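Local coordinates for solute-binding periplasmic protein of iron/siderophore ABC transporter (Yersinia pestis, PDB 6B2X) that probably captures iron-siderophore complexes in the periplasm and delivers them to an ABC transporter for import into the cell, at residues K214-F219 with P273-A278. Numbering follows the deposited sequence.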
# COMPACT_ATOMS: atom_id res chain seq x y z
N LYS A 214 15.21 -14.61 18.82
CA LYS A 214 15.87 -13.39 18.39
C LYS A 214 14.90 -12.40 17.74
O LYS A 214 15.21 -11.22 17.65
CB LYS A 214 17.03 -13.74 17.44
CG LYS A 214 17.66 -12.60 16.62
CD LYS A 214 18.33 -11.52 17.47
CE LYS A 214 17.93 -10.10 17.03
NZ LYS A 214 16.63 -9.63 17.61
N LYS A 215 13.72 -12.84 17.34
CA LYS A 215 12.79 -11.94 16.66
C LYS A 215 12.36 -10.82 17.60
O LYS A 215 11.82 -11.10 18.69
CB LYS A 215 11.58 -12.70 16.14
CG LYS A 215 11.90 -13.73 15.05
CD LYS A 215 10.64 -14.33 14.44
CE LYS A 215 10.95 -15.11 13.18
NZ LYS A 215 9.73 -15.73 12.58
N PRO A 216 12.56 -9.55 17.24
CA PRO A 216 12.06 -8.45 18.07
C PRO A 216 10.55 -8.39 18.03
O PRO A 216 9.91 -8.68 17.02
CB PRO A 216 12.69 -7.21 17.44
CG PRO A 216 12.88 -7.59 16.01
CD PRO A 216 13.29 -9.04 16.05
N SER A 217 9.98 -8.02 19.17
CA SER A 217 8.55 -7.76 19.27
C SER A 217 8.23 -6.43 18.62
O SER A 217 9.01 -5.47 18.72
CB SER A 217 8.15 -7.76 20.74
OG SER A 217 9.10 -7.00 21.49
N VAL A 218 7.09 -6.37 17.93
CA VAL A 218 6.74 -5.22 17.09
C VAL A 218 5.27 -4.91 17.29
O VAL A 218 4.43 -5.82 17.25
CB VAL A 218 6.98 -5.47 15.58
CG1 VAL A 218 6.68 -4.19 14.78
CG2 VAL A 218 8.39 -5.99 15.32
N PHE A 219 4.95 -3.64 17.48
CA PHE A 219 3.58 -3.17 17.37
C PHE A 219 3.57 -2.04 16.35
O PHE A 219 4.35 -1.09 16.46
CB PHE A 219 3.01 -2.70 18.71
CG PHE A 219 1.61 -2.15 18.62
CD1 PHE A 219 0.53 -2.98 18.40
CD2 PHE A 219 1.38 -0.78 18.76
CE1 PHE A 219 -0.76 -2.48 18.32
CE2 PHE A 219 0.10 -0.27 18.68
CZ PHE A 219 -0.98 -1.11 18.47
N PRO A 273 7.22 -3.78 23.41
CA PRO A 273 7.73 -4.13 22.08
C PRO A 273 9.13 -3.56 21.86
O PRO A 273 9.42 -2.41 22.22
CB PRO A 273 6.71 -3.52 21.13
CG PRO A 273 5.49 -3.28 21.98
CD PRO A 273 6.04 -2.90 23.30
N ASP A 274 10.02 -4.38 21.30
CA ASP A 274 11.36 -3.88 21.01
C ASP A 274 11.33 -2.75 19.99
O ASP A 274 12.16 -1.83 20.07
CB ASP A 274 12.27 -5.00 20.53
CG ASP A 274 12.44 -6.09 21.58
OD1 ASP A 274 13.05 -5.80 22.64
OD2 ASP A 274 11.93 -7.21 21.35
N ILE A 275 10.38 -2.79 19.05
CA ILE A 275 10.27 -1.83 17.95
C ILE A 275 8.86 -1.24 17.92
O ILE A 275 7.87 -1.95 18.09
CB ILE A 275 10.61 -2.49 16.59
CG1 ILE A 275 11.84 -3.40 16.71
CG2 ILE A 275 10.83 -1.44 15.51
CD1 ILE A 275 13.17 -2.64 16.79
N TYR A 276 8.79 0.08 17.72
CA TYR A 276 7.53 0.80 17.55
C TYR A 276 7.43 1.35 16.13
O TYR A 276 8.42 1.84 15.57
CB TYR A 276 7.39 1.96 18.54
CG TYR A 276 6.10 2.71 18.31
CD1 TYR A 276 4.91 2.24 18.84
CD2 TYR A 276 6.06 3.84 17.50
CE1 TYR A 276 3.71 2.90 18.62
CE2 TYR A 276 4.86 4.51 17.27
CZ TYR A 276 3.69 4.03 17.83
OH TYR A 276 2.49 4.69 17.59
N ILE A 277 6.22 1.28 15.57
CA ILE A 277 5.97 1.62 14.17
C ILE A 277 4.58 2.22 14.03
O ILE A 277 3.59 1.57 14.36
CB ILE A 277 6.09 0.40 13.24
CG1 ILE A 277 7.52 -0.18 13.23
CG2 ILE A 277 5.65 0.79 11.82
CD1 ILE A 277 7.71 -1.37 12.25
N ALA A 278 4.49 3.45 13.53
CA ALA A 278 3.21 4.12 13.30
C ALA A 278 3.02 4.37 11.80
O ALA A 278 3.98 4.69 11.09
CB ALA A 278 3.14 5.44 14.06
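Strands 217-219 and 275-278 run parallel, their axes 5.2 Å apart at closest and 21° from alignment, with Ile-275 N giving a hydrogen bond of 3.0 Å to Ser-217 O. Beyond it the ladder slackens: the bonds from Phe-219 N to Ile-275 O and from Ile-277 N to Phe-219 O are both weak. Where the strands begin, Ser-217 and Asp-274 hold each other through side chains and backbone. Asp-274 OD2 takes the Ser-217 N-H on its anti lone pair at 3.0 Å, while Ser-217 OG donates to the same oxygen from above the carboxylate plane at 2.8 Å. With chi1 at 44° this hydroxyl sits between its own backbone N and carbonyl carbon, where it can also accept from Asp-274 N at 2.8 Å. Pro-216 CB packs against both Asp-274 CB (3.8 Å) and Ile-275 CG1 (4.0 Å). On the sheet face of Val-218 and Ile-275, Val-218 CG1 meets Ile-277 CD1 at 3.9 Å, the two side chains crossing at a slant. On the opposite face, that of Phe-219 and Tyr-276, Phe-219 rests its CB against Pro-273 CG and has Tyr-276 CE1 at its ring edge. Phe-350 of helix 340-350 packs over Val-218, Ile-275 and Ile-277, as expected for an alpha/beta lobe of a periplasmic binding protein, and strands 249-250 and 326-330 flank the pair in the mixed sheet.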